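Local coordinates for NMB1025 protein (PDB 3KJJ) that is of unknown function but belongs to the YjgF (RutC) family, whose small trimeric members include enamine/imine deaminases, at residues Q46-L58 / P110-K122. Residues are numbered along the deposited sequence; the frame is centred on the assembly and turned at random.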
# COMPACT_ATOMS: atom_id res chain seq x y z
N GLN B 46 -7.19 20.27 -6.25
CA GLN B 46 -7.33 19.23 -5.24
C GLN B 46 -5.99 18.59 -4.89
O GLN B 46 -5.73 18.32 -3.71
CB GLN B 46 -8.36 18.19 -5.69
CG GLN B 46 -9.79 18.75 -5.63
CD GLN B 46 -10.83 17.70 -5.91
OE1 GLN B 46 -10.51 16.55 -6.24
NE2 GLN B 46 -12.10 18.07 -5.78
N THR B 47 -5.14 18.39 -5.89
CA THR B 47 -3.81 17.82 -5.66
C THR B 47 -3.03 18.76 -4.72
O THR B 47 -2.41 18.29 -3.76
CB THR B 47 -3.04 17.51 -6.99
OG1 THR B 47 -3.80 16.59 -7.79
CG2 THR B 47 -1.68 16.88 -6.70
N ALA B 48 -3.08 20.06 -5.00
CA ALA B 48 -2.41 21.07 -4.18
C ALA B 48 -2.86 20.98 -2.72
O ALA B 48 -2.03 20.96 -1.82
CB ALA B 48 -2.65 22.48 -4.72
N ASP B 49 -4.17 20.94 -2.51
CA ASP B 49 -4.72 20.86 -1.15
C ASP B 49 -4.27 19.60 -0.41
O ASP B 49 -3.97 19.67 0.80
CB ASP B 49 -6.25 20.92 -1.16
CG ASP B 49 -6.83 20.85 0.25
OD1 ASP B 49 -6.76 21.86 0.96
OD2 ASP B 49 -7.34 19.78 0.64
N VAL B 50 -4.23 18.48 -1.12
CA VAL B 50 -3.88 17.18 -0.56
C VAL B 50 -2.40 17.18 -0.16
O VAL B 50 -2.06 16.73 0.93
CB VAL B 50 -4.24 16.03 -1.54
CG1 VAL B 50 -3.47 14.76 -1.25
CG2 VAL B 50 -5.77 15.74 -1.49
N LEU B 51 -1.55 17.72 -1.04
CA LEU B 51 -0.12 17.85 -0.73
C LEU B 51 0.16 18.79 0.46
O LEU B 51 1.10 18.55 1.22
CB LEU B 51 0.69 18.18 -1.98
CG LEU B 51 0.63 17.12 -3.10
CD1 LEU B 51 1.24 17.62 -4.40
CD2 LEU B 51 1.28 15.79 -2.69
N ALA B 52 -0.66 19.83 0.63
CA ALA B 52 -0.55 20.75 1.77
C ALA B 52 -0.90 20.09 3.11
O ALA B 52 -0.20 20.27 4.11
CB ALA B 52 -1.39 22.03 1.55
N GLN B 53 -1.96 19.28 3.10
CA GLN B 53 -2.28 18.40 4.23
C GLN B 53 -1.14 17.46 4.57
O GLN B 53 -0.78 17.30 5.75
CB GLN B 53 -3.51 17.55 3.90
CG GLN B 53 -4.81 18.31 3.82
CD GLN B 53 -5.95 17.41 3.43
OE1 GLN B 53 -6.27 16.46 4.14
NE2 GLN B 53 -6.56 17.68 2.29
N ILE B 54 -0.56 16.83 3.55
CA ILE B 54 0.53 15.90 3.77
C ILE B 54 1.69 16.60 4.46
O ILE B 54 2.22 16.08 5.45
CB ILE B 54 0.94 15.14 2.47
CG1 ILE B 54 -0.11 14.06 2.15
CG2 ILE B 54 2.32 14.51 2.63
CD1 ILE B 54 -0.12 13.53 0.71
N ASP B 55 2.03 17.79 3.96
CA ASP B 55 3.04 18.66 4.57
C ASP B 55 2.74 18.87 6.05
O ASP B 55 3.62 18.73 6.89
CB ASP B 55 3.12 20.02 3.86
CG ASP B 55 3.79 19.96 2.49
OD1 ASP B 55 4.53 18.99 2.21
OD2 ASP B 55 3.59 20.91 1.71
N ARG B 56 1.49 19.19 6.37
CA ARG B 56 1.10 19.50 7.74
C ARG B 56 1.20 18.27 8.65
O ARG B 56 1.74 18.37 9.76
CB ARG B 56 -0.29 20.15 7.81
CG ARG B 56 -0.32 21.60 7.32
CD ARG B 56 -1.62 22.34 7.72
NE ARG B 56 -2.83 21.69 7.21
CZ ARG B 56 -3.35 21.90 6.00
NH1 ARG B 56 -2.76 22.74 5.15
NH2 ARG B 56 -4.46 21.25 5.62
N TRP B 57 0.76 17.11 8.16
CA TRP B 57 0.84 15.87 8.94
C TRP B 57 2.25 15.30 9.06
O TRP B 57 2.58 14.69 10.08
CB TRP B 57 -0.17 14.82 8.45
CG TRP B 57 -1.60 15.22 8.76
CD1 TRP B 57 -2.56 15.56 7.85
CD2 TRP B 57 -2.20 15.35 10.05
NE1 TRP B 57 -3.73 15.87 8.49
CE2 TRP B 57 -3.54 15.76 9.85
CE3 TRP B 57 -1.74 15.17 11.36
CZ2 TRP B 57 -4.42 15.99 10.91
CZ3 TRP B 57 -2.63 15.39 12.42
CH2 TRP B 57 -3.95 15.79 12.18
N LEU B 58 3.09 15.51 8.05
CA LEU B 58 4.47 15.05 8.12
C LEU B 58 5.24 15.88 9.15
O LEU B 58 6.02 15.34 9.94
CB LEU B 58 5.14 15.05 6.73
CG LEU B 58 4.68 13.97 5.72
CD1 LEU B 58 5.47 14.07 4.41
CD2 LEU B 58 4.76 12.55 6.27
N PRO B 110 -17.92 11.33 -4.86
CA PRO B 110 -17.81 11.49 -6.31
C PRO B 110 -16.99 12.69 -6.76
O PRO B 110 -16.31 12.61 -7.78
CB PRO B 110 -19.28 11.62 -6.77
CG PRO B 110 -20.06 11.94 -5.53
CD PRO B 110 -19.33 11.27 -4.42
N GLU B 111 -17.03 13.79 -6.00
CA GLU B 111 -16.31 15.01 -6.37
C GLU B 111 -14.81 14.99 -6.03
O GLU B 111 -14.08 15.88 -6.47
CB GLU B 111 -16.99 16.27 -5.82
CG GLU B 111 -17.51 16.18 -4.40
CD GLU B 111 -18.87 15.49 -4.28
OE1 GLU B 111 -18.95 14.49 -3.55
OE2 GLU B 111 -19.85 15.93 -4.92
N TRP B 112 -14.36 14.00 -5.27
CA TRP B 112 -12.92 13.82 -5.02
C TRP B 112 -12.25 13.19 -6.23
O TRP B 112 -12.61 12.10 -6.66
CB TRP B 112 -12.66 12.94 -3.80
CG TRP B 112 -13.15 13.48 -2.48
CD1 TRP B 112 -13.53 14.76 -2.19
CD2 TRP B 112 -13.24 12.74 -1.25
NE1 TRP B 112 -13.89 14.86 -0.86
CE2 TRP B 112 -13.71 13.64 -0.26
CE3 TRP B 112 -12.98 11.41 -0.90
CZ2 TRP B 112 -13.94 13.24 1.06
CZ3 TRP B 112 -13.20 11.01 0.42
CH2 TRP B 112 -13.67 11.93 1.38
N ARG B 113 -11.24 13.88 -6.75
CA ARG B 113 -10.56 13.46 -7.97
C ARG B 113 -9.20 12.83 -7.68
O ARG B 113 -8.58 12.22 -8.57
CB ARG B 113 -10.42 14.64 -8.93
CG ARG B 113 -11.72 15.42 -9.12
CD ARG B 113 -11.78 16.05 -10.49
NE ARG B 113 -11.73 15.05 -11.54
CZ ARG B 113 -12.80 14.53 -12.13
NH1 ARG B 113 -12.66 13.63 -13.09
NH2 ARG B 113 -14.02 14.91 -11.77
N VAL B 114 -8.73 12.98 -6.43
CA VAL B 114 -7.42 12.48 -6.01
C VAL B 114 -7.36 12.16 -4.51
O VAL B 114 -8.01 12.81 -3.69
CB VAL B 114 -6.26 13.46 -6.42
CG1 VAL B 114 -6.40 14.83 -5.70
CG2 VAL B 114 -4.88 12.83 -6.20
N GLU B 115 -6.59 11.13 -4.18
CA GLU B 115 -6.31 10.74 -2.80
C GLU B 115 -4.88 10.23 -2.80
O GLU B 115 -4.49 9.46 -3.68
CB GLU B 115 -7.30 9.66 -2.33
CG GLU B 115 -7.12 9.20 -0.87
CD GLU B 115 -8.27 8.34 -0.35
OE1 GLU B 115 -9.37 8.37 -0.95
OE2 GLU B 115 -8.08 7.65 0.66
N ILE B 116 -4.08 10.68 -1.84
CA ILE B 116 -2.67 10.26 -1.79
C ILE B 116 -2.35 9.67 -0.43
O ILE B 116 -2.62 10.29 0.62
CB ILE B 116 -1.70 11.42 -2.15
CG1 ILE B 116 -2.04 11.99 -3.53
CG2 ILE B 116 -0.24 10.96 -2.07
CD1 ILE B 116 -1.23 13.24 -3.94
N LYS B 117 -1.79 8.46 -0.47
CA LYS B 117 -1.42 7.68 0.70
C LYS B 117 0.09 7.61 0.81
O LYS B 117 0.77 7.11 -0.09
CB LYS B 117 -2.00 6.27 0.57
CG LYS B 117 -1.64 5.32 1.72
CD LYS B 117 -2.70 5.35 2.79
CE LYS B 117 -2.71 4.05 3.55
NZ LYS B 117 -3.44 4.20 4.84
N ILE B 118 0.61 8.09 1.94
CA ILE B 118 2.05 8.28 2.13
C ILE B 118 2.59 7.35 3.21
O ILE B 118 1.93 7.13 4.23
CB ILE B 118 2.34 9.75 2.60
CG1 ILE B 118 1.97 10.77 1.53
CG2 ILE B 118 3.80 9.91 3.05
CD1 ILE B 118 2.82 10.74 0.29
N THR B 119 3.79 6.81 2.96
CA THR B 119 4.65 6.20 3.96
C THR B 119 5.93 7.04 4.02
O THR B 119 6.52 7.38 2.98
CB THR B 119 5.03 4.74 3.59
OG1 THR B 119 3.87 4.03 3.15
CG2 THR B 119 5.65 4.00 4.80
N ALA B 120 6.38 7.34 5.23
CA ALA B 120 7.52 8.23 5.39
C ALA B 120 8.38 7.78 6.56
O ALA B 120 8.05 6.83 7.27
CB ALA B 120 7.06 9.69 5.59
N VAL B 121 9.50 8.47 6.74
CA VAL B 121 10.39 8.18 7.86
C VAL B 121 10.56 9.41 8.76
O VAL B 121 10.56 10.54 8.29
CB VAL B 121 11.75 7.58 7.39
CG1 VAL B 121 12.64 8.63 6.75
CG2 VAL B 121 12.47 6.88 8.54
N LYS B 122 10.65 9.15 10.07
CA LYS B 122 10.91 10.19 11.05
C LYS B 122 12.38 10.59 10.94
O LYS B 122 13.26 9.73 10.91
CB LYS B 122 10.61 9.65 12.45
CG LYS B 122 10.66 10.68 13.57
CD LYS B 122 10.32 10.03 14.91
CE LYS B 122 10.57 10.98 16.07
NZ LYS B 122 9.89 10.52 17.31
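Ile54 of helix 43-60 meets Ile118 of strand 114-121 tip to tip, CD1 to CG1 at 3.6 Å, in the middle of the YjgF-like fold, where this helix lies across one face of the mixed sheet. Helix and strand run nearly parallel, 25° apart, and every second strand residue from Val114 to Ala120 directs its CB at the helix. The same Ile54 CD1 also lies 3.8 Å from Ile116 CG2, but those two side chains cross at about a right angle. With CG1 beside the backbone N (chi1 -57°) and the chain then extended, Ile116 brings CD1 against both Val50 CG1 and Leu51 CD2, 3.8 Å from each. Further along, Leu58 reaches CD2 across the gap to Ala120 CB at 3.7 Å. On the other side of the strand, Lys117 forms a salt bridge with Asp70 of a neighbouring subunit and Glu115 packs on Ala101 of that subunit, so this face takes part in the subunit interface.

Near the N-terminal end of the helix a polar grip is added to the packing. The extended Gln46 chain carries its amide to the loop before the strand: OE1 accepts Arg113 N in the carbonyl plane, at 2.8 Å, while NE2, which also bonds to Gly40 O, donates almost straight (170°) to Glu111 O at 3.0 Å, with the Glu111 oxygen in the amide plane.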